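PDB 4ASM: beta-agarase D from Zobellia galactanivorans, which cleaves beta-1,4-galactosidic linkages in agarose at random with retention of anomeric configuration, through the GH16 catalytic domain that makes up this chain. Local coordinates for residues S177-K182 with S329-A334; H187-R192 with R313-E318; I223-N226 with R232-Y235. One frame throughout, in Å; residues are numbered along the deposited sequence.

From the N terminus, the chain passes through 177-182, 187-192 and 223-226 before any contact closes. The first return is the short hairpin of contact 3, where 232-235 folds back on 223-226. Contact 2 closes next, when the loop 313-318 comes back to strand 183-191, and contact 1 last, when helix 329-333 meets the helical turn 177-180. The three closures are concentric: contact 3 lies within contact 2, contact 2 within contact 1, and none cross. Contacts 2 and 3 share a buried junction, L233 CD1 lying 3.9 Å from F315 CE2. Contact 1 stands apart, its centre about 25 Å from that of contact 2, joining the short helices 177-180 and 329-333 near the presumed substrate site.

Contact 1 (S177-K182 with S329-A334); sequences SYFASK and SWQAEA
F179 and Q331 mark the closest approach of the two backbones, and their CA atoms are still 10.3 Å apart, so the helical turn 177-180 and helix 329-333 meet through side chains alone. The main pair is F179 with W330, which reach for each other from opposite directions and form a T-shaped stack: the F179 ring and the six-membered ring of the indole have planes at 86° and centroids 4.8 Å apart. W330 supplies the edge, through CZ3 and CH2, and F179 the face; the shortest approach is 3.4 Å, from W330 CZ3 to F179 CZ. Two torsions set this up: W330 CG is lodged between its backbone N and carbonyl carbon (chi1 70°), and chi2 of -67° turns the indole to bring its benzo edge to the front.

The other face of F179 is taken by its own neighbour, Y178, whose CD1 sits over the ring centre. The phenyl group is thus held between two aromatic edges, which probably restricts how it can tilt. On the other helix, Q331 CG lies over one face of the indole.

W330 also packs edge-to-face with Y167, and its side chain is about 6 Å from that of E165, the proton donor by similarity, and about 3 Å from a bound PEG molecule. This position is consistent with a place at the border of the substrate cleft. Helix 329-333 follows strand 320-326 and rests A332 on F105 of strand 102-106, with R115 of strand 112-125 bonded to the carbonyls of A332 and E333; the turn 177-180 leads into strand 183-191, and Y178 OH is hydrogen-bonded to Y282 OH of strand 282-288.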
ATOM      1  N   SER A 177       7.462  15.292  -9.450  1.00  8.75           N
ATOM      2  CA  SER A 177       6.869  14.943 -10.748  1.00  8.71           C
ATOM      3  C   SER A 177       7.156  13.524 -11.263  1.00  8.82           C
ATOM      4  O   SER A 177       6.300  12.924 -11.914  1.00 10.00           O
ATOM      5  CB  SER A 177       7.212  16.003 -11.809  1.00  9.38           C
ATOM      6  OG  SER A 177       8.583  15.964 -12.173  1.00 11.36           O
ATOM      7  N   TYR A 178       8.344  12.981 -10.980  1.00  8.37           N
ATOM      8  CA  TYR A 178       8.698  11.650 -11.490  1.00  9.79           C
ATOM      9  C   TYR A 178       7.808  10.601 -10.849  1.00  9.82           C
ATOM     10  O   TYR A 178       7.387   9.646 -11.526  1.00 12.34           O
ATOM     11  CB  TYR A 178      10.155  11.354 -11.184  1.00 10.85           C
ATOM     12  CG  TYR A 178      10.678  10.020 -11.667  1.00 12.50           C
ATOM     13  CD1 TYR A 178      10.521   8.858 -10.902  1.00 13.10           C
ATOM     14  CD2 TYR A 178      11.411   9.935 -12.857  1.00 14.60           C
ATOM     15  CE1 TYR A 178      11.038   7.627 -11.351  1.00 12.69           C
ATOM     16  CE2 TYR A 178      11.924   8.721 -13.307  1.00 15.55           C
ATOM     17  CZ  TYR A 178      11.731   7.580 -12.554  1.00 14.39           C
ATOM     18  OH  TYR A 178      12.255   6.395 -13.011  1.00 16.80           O
ATOM     19  N   PHE A 179       7.520  10.780  -9.553  1.00  8.74           N
ATOM     20  CA  PHE A 179       6.733   9.788  -8.796  1.00  8.19           C
ATOM     21  C   PHE A 179       5.242  10.028  -8.863  1.00  8.18           C
ATOM     22  O   PHE A 179       4.468   9.075  -8.756  1.00  8.63           O
ATOM     23  CB  PHE A 179       7.226   9.684  -7.345  1.00  9.32           C
ATOM     24  CG  PHE A 179       8.642   9.259  -7.258  1.00  9.78           C
ATOM     25  CD1 PHE A 179       9.003   7.932  -7.505  1.00 10.46           C
ATOM     26  CD2 PHE A 179       9.643  10.191  -7.010  1.00 11.69           C
ATOM     27  CE1 PHE A 179      10.351   7.543  -7.467  1.00 11.64           C
ATOM     28  CE2 PHE A 179      10.978   9.807  -6.968  1.00 12.32           C
ATOM     29  CZ  PHE A 179      11.320   8.471  -7.201  1.00 11.81           C
ATOM     30  N   ALA A 180       4.833  11.281  -9.063  1.00  7.22           N
ATOM     31  CA  ALA A 180       3.410  11.630  -9.030  1.00  5.91           C
ATOM     32  C   ALA A 180       2.573  10.925 -10.098  1.00  6.33           C
ATOM     33  O   ALA A 180       1.365  10.744  -9.922  1.00  6.55           O
ATOM     34  CB  ALA A 180       3.225  13.152  -9.096  1.00  6.53           C
ATOM     35  N   SER A 181       3.200  10.559 -11.209  1.00  5.94           N
ATOM     36  CA  SER A 181       2.510   9.888 -12.309  1.00  6.15           C
ATOM     37  C   SER A 181       2.350   8.380 -12.107  1.00  6.47           C
ATOM     38  O   SER A 181       1.753   7.708 -12.940  1.00  6.87           O
ATOM     39  CB  SER A 181       3.233  10.144 -13.641  1.00  6.38           C
ATOM     40  OG  SER A 181       4.510   9.566 -13.581  1.00  9.11           O
ATOM     41  N   LYS A 182       2.869   7.847 -10.991  1.00  5.66           N
ATOM     42  CA  LYS A 182       2.881   6.394 -10.796  1.00  6.39           C
ATOM     43  C   LYS A 182       2.159   5.946  -9.523  1.00  5.49           C
ATOM     44  O   LYS A 182       2.028   6.709  -8.547  1.00  5.96           O
ATOM     45  CB  LYS A 182       4.336   5.888 -10.759  1.00  7.38           C
ATOM     46  CG  LYS A 182       5.136   6.233 -12.042  1.00  9.06           C
ATOM     47  CD  LYS A 182       4.509   5.570 -13.297  1.00 12.40           C
ATOM     48  CE  LYS A 182       5.385   5.665 -14.564  1.00 13.27           C
ATOM     49  NZ  LYS A 182       5.413   7.047 -15.098  1.00 16.19           N
ATOM     50  N   SER A 329      11.208   7.892   4.823  1.00  5.51           N
ATOM     51  CA  SER A 329      12.575   8.362   4.951  1.00  5.66           C
ATOM     52  C   SER A 329      13.192   8.814   3.643  1.00  5.82           C
ATOM     53  O   SER A 329      13.816   9.868   3.598  1.00  6.76           O
ATOM     54  CB  SER A 329      13.460   7.284   5.583  1.00  6.80           C
ATOM     55  OG  SER A 329      12.965   6.908   6.849  1.00  8.55           O
ATOM     56  N   TRP A 330      13.031   8.017   2.584  1.00  5.91           N
ATOM     57  CA  TRP A 330      13.672   8.351   1.295  1.00  6.36           C
ATOM     58  C   TRP A 330      13.137   9.669   0.712  1.00  6.33           C
ATOM     59  O   TRP A 330      13.905  10.498   0.186  1.00  7.38           O
ATOM     60  CB  TRP A 330      13.554   7.175   0.292  1.00  6.80           C
ATOM     61  CG  TRP A 330      12.147   6.938  -0.232  1.00  7.83           C
ATOM     62  CD1 TRP A 330      11.067   6.513   0.473  1.00 10.78           C
ATOM     63  CD2 TRP A 330      11.692   7.155  -1.572  1.00  8.35           C
ATOM     64  NE1 TRP A 330       9.961   6.421  -0.348  1.00 10.96           N
ATOM     65  CE2 TRP A 330      10.320   6.819  -1.610  1.00 11.04           C
ATOM     66  CE3 TRP A 330      12.322   7.603  -2.750  1.00  9.87           C
ATOM     67  CZ2 TRP A 330       9.558   6.917  -2.778  1.00  9.40           C
ATOM     68  CZ3 TRP A 330      11.566   7.696  -3.907  1.00 10.72           C
ATOM     69  CH2 TRP A 330      10.193   7.365  -3.910  1.00 10.46           C
ATOM     70  N   GLN A 331      11.824   9.873   0.821  1.00  5.52           N
ATOM     71  CA  GLN A 331      11.226  11.109   0.352  1.00  6.12           C
ATOM     72  C   GLN A 331      11.711  12.287   1.191  1.00  6.01           C
ATOM     73  O   GLN A 331      12.075  13.331   0.647  1.00  6.78           O
ATOM     74  CB  GLN A 331       9.691  11.003   0.412  1.00  6.07           C
ATOM     75  CG  GLN A 331       9.047  10.107  -0.657  1.00  6.32           C
ATOM     76  CD  GLN A 331       9.013  10.764  -2.045  1.00  7.19           C
ATOM     77  OE1 GLN A 331       7.961  11.244  -2.520  1.00 10.43           O
ATOM     78  NE2 GLN A 331      10.145  10.770  -2.686  1.00  6.20           N
ATOM     79  N   ALA A 332      11.709  12.126   2.513  1.00  5.66           N
ATOM     80  CA  ALA A 332      12.079  13.206   3.423  1.00  5.86           C
ATOM     81  C   ALA A 332      13.546  13.600   3.268  1.00  5.72           C
ATOM     82  O   ALA A 332      13.876  14.795   3.255  1.00  5.69           O
ATOM     83  CB  ALA A 332      11.754  12.814   4.856  1.00  6.36           C
ATOM     84  N   GLU A 333      14.424  12.599   3.146  1.00  5.21           N
ATOM     85  CA  GLU A 333      15.850  12.889   2.984  1.00  5.90           C
ATOM     86  C   GLU A 333      16.089  13.733   1.725  1.00  5.95           C
ATOM     87  O   GLU A 333      16.920  14.658   1.737  1.00  6.42           O
ATOM     88  CB  GLU A 333      16.650  11.594   2.929  1.00  6.16           C
ATOM     89  CG  GLU A 333      18.158  11.830   2.725  1.00  6.04           C
ATOM     90  CD  GLU A 333      19.020  10.600   2.935  1.00  7.94           C
ATOM     91  OE1 GLU A 333      18.521   9.582   3.442  1.00  8.90           O
ATOM     92  OE2 GLU A 333      20.220  10.678   2.597  1.00 12.49           O
ATOM     93  N   ALA A 334      15.347  13.402   0.663  1.00  6.11           N
ATOM     94  CA  ALA A 334      15.471  14.068  -0.632  1.00  6.78           C
ATOM     95  C   ALA A 334      14.725  15.408  -0.684  1.00  7.32           C
ATOM     96  O   ALA A 334      14.747  16.082  -1.723  1.00  8.22           O
ATOM     97  CB  ALA A 334      14.950  13.144  -1.739  1.00  6.70           C
TER

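Contact 2 (H187-R192 with R313-E318); sequences HHVFIR and RKFSKE
H187 and V189, on a strand of the GH16 beta-sandwich (jelly-roll) fold, pack against F315 from the long loop that precedes strand 320-326. Strand 183-191 runs between 159-166 and 197-199: the backbones of H188 and F190 bond to E160 and T158, those of V189 and I191 to Y199 and K197. By similarity E160 is the nucleophile and R192, just past the end of this strand, a substrate-binding residue; with the H187 side chain about 6 Å from that of E160, this is consistent with a place in the framework behind the active site. H188 and F190 touch E160, whereas H187 and V189 turn their CB atoms toward the loop.

The contact is buried, without hydrogen bonds across it, and modest in size, 113 Å² summed over both sides. The nearest CA atoms, those of V189 and F315, are 8.7 Å apart. The phenyl ring spans the gap. Having CG anti to the carbonyl carbon (chi1 -61°), F315 carries its ring end closer to the strand than its CB direction alone would suggest. Its edge is directed at the face of the H187 imidazole in an offset edge-to-face pair, planes at 84° and centroids 5.4 Å apart. V189 makes a lighter touch, its CG1 meeting F315 CE1 obliquely at 4.4 Å.

Both partners are held from outside the pair. H187 NE2 is hydrogen-bonded to I303 O, which probably limits the turning of the imidazole, while F315 has a backbone bond to P230 and its side chain also rests on I161 of strand 159-166. Between the two rings the closest approach is made by F315 CZ, 3.7 Å from H187 CD2 and 3.8 Å from H187 CG.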
ATOM      1  N   HIS A 187       4.308  -5.083  -2.295  1.00  5.67           N
ATOM      2  CA  HIS A 187       4.130  -5.923  -1.114  1.00  5.49           C
ATOM      3  C   HIS A 187       5.463  -5.862  -0.407  1.00  5.40           C
ATOM      4  O   HIS A 187       6.415  -5.321  -0.938  1.00  5.64           O
ATOM      5  CB  HIS A 187       3.753  -7.369  -1.497  1.00  5.66           C
ATOM      6  CG  HIS A 187       4.904  -8.182  -2.009  1.00  5.53           C
ATOM      7  ND1 HIS A 187       5.210  -8.280  -3.350  1.00  5.67           N
ATOM      8  CD2 HIS A 187       5.822  -8.941  -1.355  1.00  6.57           C
ATOM      9  CE1 HIS A 187       6.259  -9.073  -3.502  1.00  5.80           C
ATOM     10  NE2 HIS A 187       6.646  -9.497  -2.308  1.00  5.81           N
ATOM     11  N   HIS A 188       5.536  -6.388   0.815  1.00  5.55           N
ATOM     12  CA  HIS A 188       6.839  -6.506   1.457  1.00  5.71           C
ATOM     13  C   HIS A 188       6.914  -7.842   2.159  1.00  5.89           C
ATOM     14  O   HIS A 188       5.915  -8.354   2.653  1.00  5.49           O
ATOM     15  CB  HIS A 188       7.030  -5.439   2.539  1.00  6.15           C
ATOM     16  CG  HIS A 188       7.365  -4.062   2.045  1.00  5.56           C
ATOM     17  ND1 HIS A 188       6.452  -3.228   1.427  1.00  8.85           N
ATOM     18  CD2 HIS A 188       8.498  -3.339   2.184  1.00  3.65           C
ATOM     19  CE1 HIS A 188       7.031  -2.065   1.168  1.00  5.37           C
ATOM     20  NE2 HIS A 188       8.272  -2.106   1.621  1.00  9.58           N
ATOM     21  N   VAL A 189       8.135  -8.368   2.239  1.00  5.75           N
ATOM     22  CA  VAL A 189       8.455  -9.429   3.191  1.00  6.28           C
ATOM     23  C   VAL A 189       9.638  -8.964   4.041  1.00  6.61           C
ATOM     24  O   VAL A 189      10.547  -8.297   3.540  1.00  7.16           O
ATOM     25  CB  VAL A 189       8.704 -10.834   2.519  1.00  6.08           C
ATOM     26  CG1 VAL A 189       7.432 -11.324   1.828  1.00  6.65           C
ATOM     27  CG2 VAL A 189       9.916 -10.835   1.555  1.00  6.83           C
ATOM     28  N   PHE A 190       9.621  -9.337   5.323  1.00  6.59           N
ATOM     29  CA  PHE A 190      10.652  -8.870   6.278  1.00  6.79           C
ATOM     30  C   PHE A 190      11.264 -10.004   7.059  1.00  7.20           C
ATOM     31  O   PHE A 190      10.583 -10.949   7.416  1.00  6.99           O
ATOM     32  CB  PHE A 190      10.050  -7.928   7.333  1.00  7.54           C
ATOM     33  CG  PHE A 190       9.429  -6.672   6.773  1.00  6.40           C
ATOM     34  CD1 PHE A 190      10.185  -5.519   6.602  1.00  7.98           C
ATOM     35  CD2 PHE A 190       8.063  -6.643   6.465  1.00  6.39           C
ATOM     36  CE1 PHE A 190       9.582  -4.344   6.083  1.00  7.67           C
ATOM     37  CE2 PHE A 190       7.470  -5.489   5.976  1.00  7.43           C
ATOM     38  CZ  PHE A 190       8.233  -4.349   5.788  1.00  7.12           C
ATOM     39  N   ILE A 191      12.549  -9.854   7.362  1.00  7.57           N
ATOM     40  CA  ILE A 191      13.095 -10.466   8.571  1.00  9.10           C
ATOM     41  C   ILE A 191      13.048  -9.383   9.641  1.00  9.09           C
ATOM     42  O   ILE A 191      13.485  -8.261   9.416  1.00  9.60           O
ATOM     43  CB  ILE A 191      14.556 -10.932   8.411  1.00  8.02           C
ATOM     44  CG1 ILE A 191      14.719 -11.776   7.156  1.00  8.96           C
ATOM     45  CG2 ILE A 191      14.972 -11.759   9.645  1.00 10.51           C
ATOM     46  CD1 ILE A 191      16.114 -12.435   7.012  1.00 10.90           C
ATOM     47  N   ARG A 192      12.488  -9.728  10.798  1.00 10.78           N
ATOM     48  CA  ARG A 192      12.391  -8.796  11.912  1.00 11.94           C
ATOM     49  C   ARG A 192      13.749  -8.660  12.594  1.00 11.81           C
ATOM     50  O   ARG A 192      14.597  -9.540  12.434  1.00 12.07           O
ATOM     51  CB  ARG A 192      11.366  -9.279  12.951  1.00 12.51           C
ATOM     52  CG  ARG A 192       9.950  -9.591  12.468  1.00 15.72           C
ATOM     53  CD  ARG A 192       9.373  -8.462  11.656  1.00 16.69           C
ATOM     54  NE  ARG A 192       9.531  -7.185  12.343  1.00 18.21           N
ATOM     55  CZ  ARG A 192       9.448  -5.999  11.752  1.00 19.20           C
ATOM     56  NH1 ARG A 192       9.194  -5.897  10.444  1.00 17.06           N
ATOM     57  NH2 ARG A 192       9.629  -4.907  12.483  1.00 20.25           N
ATOM     58  N   ARG A 313       8.722 -19.329   0.365  1.00 11.55           N
ATOM     59  CA  ARG A 313       8.667 -18.062  -0.408  1.00 11.13           C
ATOM     60  C   ARG A 313       7.232 -17.731  -0.781  1.00 11.82           C
ATOM     61  O   ARG A 313       6.882 -17.524  -1.948  1.00 11.61           O
ATOM     62  CB  ARG A 313       9.577 -18.136  -1.634  1.00 10.79           C
ATOM     63  CG  ARG A 313      11.000 -18.451  -1.251  1.00 10.70           C
ATOM     64  CD  ARG A 313      11.793 -18.834  -2.484  1.00 10.74           C
ATOM     65  NE  ARG A 313      13.077 -19.445  -2.149  1.00 12.31           N
ATOM     66  CZ  ARG A 313      14.207 -18.785  -1.912  1.00  9.22           C
ATOM     67  NH1 ARG A 313      14.269 -17.459  -1.944  1.00 10.31           N
ATOM     68  NH2 ARG A 313      15.315 -19.474  -1.639  1.00 12.75           N
ATOM     69  N   LYS A 314       6.397 -17.675   0.243  1.00 11.68           N
ATOM     70  CA  LYS A 314       4.975 -17.528   0.029  1.00 13.11           C
ATOM     71  C   LYS A 314       4.353 -16.760   1.186  1.00 12.50           C
ATOM     72  O   LYS A 314       4.923 -16.683   2.286  1.00 13.20           O
ATOM     73  CB  LYS A 314       4.318 -18.904  -0.148  1.00 13.58           C
ATOM     74  CG  LYS A 314       4.393 -19.832   1.070  1.00 15.56           C
ATOM     75  CD  LYS A 314       3.701 -21.166   0.772  1.00 17.08           C
ATOM     76  CE  LYS A 314       4.668 -22.185   0.205  1.00 22.40           C
ATOM     77  NZ  LYS A 314       3.975 -23.290  -0.515  1.00 25.66           N
ATOM     78  N   PHE A 315       3.190 -16.184   0.922  1.00 11.65           N
ATOM     79  CA  PHE A 315       2.388 -15.600   1.974  1.00 11.89           C
ATOM     80  C   PHE A 315       1.709 -16.738   2.736  1.00 12.74           C
ATOM     81  O   PHE A 315       1.331 -17.770   2.162  1.00 13.92           O
ATOM     82  CB  PHE A 315       1.360 -14.647   1.372  1.00 11.71           C
ATOM     83  CG  PHE A 315       1.968 -13.498   0.611  1.00 11.33           C
ATOM     84  CD1 PHE A 315       2.667 -12.488   1.285  1.00 12.36           C
ATOM     85  CD2 PHE A 315       1.841 -13.418  -0.774  1.00 11.34           C
ATOM     86  CE1 PHE A 315       3.230 -11.422   0.589  1.00 10.67           C
ATOM     87  CE2 PHE A 315       2.408 -12.344  -1.495  1.00 11.27           C
ATOM     88  CZ  PHE A 315       3.115 -11.339  -0.788  1.00 10.68           C
ATOM     89  N   SER A 316       1.566 -16.567   4.035  1.00 11.87           N
ATOM     90  CA  SER A 316       1.003 -17.636   4.837  1.00 11.92           C
ATOM     91  C   SER A 316       0.236 -17.125   6.042  1.00 11.70           C
ATOM     92  O   SER A 316      -0.310 -17.927   6.800  1.00 12.46           O
ATOM     93  CB  SER A 316       2.119 -18.582   5.297  1.00 11.67           C
ATOM     94  OG  SER A 316       3.082 -17.917   6.091  1.00 12.98           O
ATOM     95  N   LYS A 317       0.205 -15.804   6.236  1.00 10.25           N
ATOM     96  CA  LYS A 317      -0.364 -15.241   7.465  1.00  9.66           C
ATOM     97  C   LYS A 317      -1.513 -14.282   7.195  1.00  8.97           C
ATOM     98  O   LYS A 317      -1.452 -13.468   6.254  1.00  8.49           O
ATOM     99  CB  LYS A 317       0.723 -14.533   8.272  1.00  9.84           C
ATOM    100  CG  LYS A 317       1.769 -15.519   8.829  1.00 10.71           C
ATOM    101  CD  LYS A 317       3.023 -14.823   9.350  1.00 11.31           C
ATOM    102  CE  LYS A 317       3.978 -15.839   9.979  1.00 12.03           C
ATOM    103  NZ  LYS A 317       5.255 -15.206  10.410  1.00 14.05           N
ATOM    104  N   GLU A 318      -2.561 -14.370   8.014  1.00  8.63           N
ATOM    105  CA  GLU A 318      -3.615 -13.355   7.999  1.00  8.74           C
ATOM    106  C   GLU A 318      -3.017 -11.966   8.270  1.00  7.25           C
ATOM    107  O   GLU A 318      -1.985 -11.812   8.952  1.00  7.46           O
ATOM    108  CB  GLU A 318      -4.754 -13.651   8.991  1.00  8.62           C
ATOM    109  CG  GLU A 318      -4.340 -13.555  10.445  1.00 10.40           C
ATOM    110  CD  GLU A 318      -5.481 -13.752  11.426  1.00 10.38           C
ATOM    111  OE1 GLU A 318      -6.639 -13.902  10.989  1.00 13.43           O
ATOM    112  OE2 GLU A 318      -5.177 -13.729  12.643  1.00 13.77           O
TER

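Contact 3 (I223-N226 with R232-Y235); sequences IGVN and RLEY
N226 and E234 form an antiparallel hydrogen-bonded pair in the beta hairpin of strands 220-229 and 232-237. N226 N donates to E234 O at 2.7 Å and E234 N to N226 O at 2.9 Å, so the pair satisfies its own backbone. A third bond joins the side chains: N226 CG, anti to the backbone N (chi1 -175°), runs beside the extended E234 chain, and N226 ND2 reaches E234 OE1 at 2.9 Å, in its amide plane but 57° above that of the carboxylate. E234 OE2 takes two donors in a side-on salt bridge, R232 NE at 2.9 Å, on the anti lone pair, and R232 NH2 at 3.0 Å. Without the carboxylate, as with an alanine at E234, N226 ND2 and the two R232 nitrogens would probably lose their acceptor.

V225 and Y235, a non-hydrogen-bonded pair, lie side by side on the other face, V225 CG2 3.3 Å from Y235 CE2. Their backbones bond outward, V225 to V135 and Y235 to V242, and Y235 OH is bonded to S186 O. The hairpin thus lies between strands 133-140 and 240-246, with V225 and L233 packed on I161 of strand 159-166.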
ATOM      1  N   ILE A 223      -9.025   1.186  -6.423  1.00  5.86           N
ATOM      2  CA  ILE A 223      -7.804   0.370  -6.476  1.00  5.84           C
ATOM      3  C   ILE A 223      -7.975  -0.815  -5.529  1.00  5.46           C
ATOM      4  O   ILE A 223      -8.461  -0.658  -4.408  1.00  5.68           O
ATOM      5  CB  ILE A 223      -6.536   1.214  -6.189  1.00  5.34           C
ATOM      6  CG1 ILE A 223      -5.252   0.379  -6.331  1.00  5.94           C
ATOM      7  CG2 ILE A 223      -6.623   1.915  -4.836  1.00  5.68           C
ATOM      8  CD1 ILE A 223      -4.008   1.264  -6.482  1.00  6.25           C
ATOM      9  N   GLY A 224      -7.552  -1.982  -5.982  1.00  5.55           N
ATOM     10  CA  GLY A 224      -7.753  -3.192  -5.181  1.00  5.27           C
ATOM     11  C   GLY A 224      -6.737  -4.256  -5.482  1.00  6.07           C
ATOM     12  O   GLY A 224      -6.070  -4.214  -6.514  1.00  5.61           O
ATOM     13  N   VAL A 225      -6.622  -5.198  -4.560  1.00  5.65           N
ATOM     14  CA  VAL A 225      -5.805  -6.384  -4.750  1.00  6.56           C
ATOM     15  C   VAL A 225      -6.632  -7.637  -4.540  1.00  6.62           C
ATOM     16  O   VAL A 225      -7.401  -7.726  -3.569  1.00  6.81           O
ATOM     17  CB  VAL A 225      -4.542  -6.390  -3.839  1.00  6.65           C
ATOM     18  CG1 VAL A 225      -3.656  -7.585  -4.131  1.00  9.85           C
ATOM     19  CG2 VAL A 225      -3.750  -5.185  -4.079  1.00 11.22           C
ATOM     20  N   ASN A 226      -6.480  -8.584  -5.468  1.00  6.50           N
ATOM     21  CA  ASN A 226      -7.048  -9.913  -5.302  1.00  6.54           C
ATOM     22  C   ASN A 226      -5.915 -10.806  -4.830  1.00  7.07           C
ATOM     23  O   ASN A 226      -4.958 -11.080  -5.578  1.00  6.91           O
ATOM     24  CB  ASN A 226      -7.667 -10.413  -6.615  1.00  6.33           C
ATOM     25  CG  ASN A 226      -8.384 -11.755  -6.456  1.00  6.80           C
ATOM     26  OD1 ASN A 226      -8.814 -12.123  -5.360  1.00  9.13           O
ATOM     27  ND2 ASN A 226      -8.487 -12.502  -7.558  1.00  8.24           N
ATOM     28  N   ARG A 232       0.100 -15.786  -5.342  1.00  8.73           N
ATOM     29  CA  ARG A 232      -0.474 -14.955  -6.428  1.00  7.84           C
ATOM     30  C   ARG A 232      -1.265 -13.740  -5.944  1.00  7.30           C
ATOM     31  O   ARG A 232      -2.173 -13.878  -5.106  1.00  8.00           O
ATOM     32  CB  ARG A 232      -1.325 -15.778  -7.405  1.00  8.29           C
ATOM     33  CG  ARG A 232      -1.900 -14.959  -8.588  1.00  8.35           C
ATOM     34  CD  ARG A 232      -2.618 -15.888  -9.537  1.00  9.75           C
ATOM     35  NE  ARG A 232      -3.419 -15.239 -10.580  1.00 10.11           N
ATOM     36  CZ  ARG A 232      -3.281 -15.439 -11.894  1.00 10.04           C
ATOM     37  NH1 ARG A 232      -2.301 -16.211 -12.364  1.00  9.31           N
ATOM     38  NH2 ARG A 232      -4.124 -14.847 -12.735  1.00 10.59           N
ATOM     39  N   LEU A 233      -0.915 -12.579  -6.512  1.00  7.61           N
ATOM     40  CA  LEU A 233      -1.602 -11.295  -6.269  1.00  7.09           C
ATOM     41  C   LEU A 233      -1.998 -10.688  -7.594  1.00  7.46           C
ATOM     42  O   LEU A 233      -1.216 -10.736  -8.542  1.00  7.45           O
ATOM     43  CB  LEU A 233      -0.671 -10.287  -5.596  1.00  7.36           C
ATOM     44  CG  LEU A 233       0.036 -10.674  -4.300  1.00  7.17           C
ATOM     45  CD1 LEU A 233       0.990  -9.564  -3.821  1.00  8.97           C
ATOM     46  CD2 LEU A 233      -0.983 -11.042  -3.209  1.00  7.68           C
ATOM     47  N   GLU A 234      -3.186 -10.081  -7.647  1.00  6.75           N
ATOM     48  CA  GLU A 234      -3.620  -9.363  -8.848  1.00  6.16           C
ATOM     49  C   GLU A 234      -4.040  -7.963  -8.434  1.00  6.37           C
ATOM     50  O   GLU A 234      -4.710  -7.813  -7.401  1.00  6.13           O
ATOM     51  CB  GLU A 234      -4.808 -10.057  -9.493  1.00  6.11           C
ATOM     52  CG  GLU A 234      -4.552 -11.501  -9.920  1.00  7.60           C
ATOM     53  CD  GLU A 234      -5.823 -12.309 -10.126  1.00  8.36           C
ATOM     54  OE1 GLU A 234      -6.935 -11.773  -9.929  1.00  9.11           O
ATOM     55  OE2 GLU A 234      -5.689 -13.493 -10.510  1.00  9.74           O
ATOM     56  N   TYR A 235      -3.641  -6.951  -9.214  1.00  4.92           N
ATOM     57  CA  TYR A 235      -3.937  -5.550  -8.905  1.00  5.47           C
ATOM     58  C   TYR A 235      -4.895  -4.964  -9.924  1.00  5.44           C
ATOM     59  O   TYR A 235      -4.839  -5.322 -11.102  1.00  6.09           O
ATOM     60  CB  TYR A 235      -2.646  -4.711  -8.887  1.00  5.23           C
ATOM     61  CG  TYR A 235      -1.705  -5.071  -7.780  1.00  4.85           C
ATOM     62  CD1 TYR A 235      -0.841  -6.153  -7.898  1.00  6.02           C
ATOM     63  CD2 TYR A 235      -1.700  -4.340  -6.596  1.00  5.07           C
ATOM     64  CE1 TYR A 235       0.011  -6.494  -6.853  1.00  5.68           C
ATOM     65  CE2 TYR A 235      -0.834  -4.652  -5.566  1.00  5.98           C
ATOM     66  CZ  TYR A 235       0.004  -5.740  -5.693  1.00  5.91           C
ATOM     67  OH  TYR A 235       0.844  -6.090  -4.657  1.00  6.75           O
TER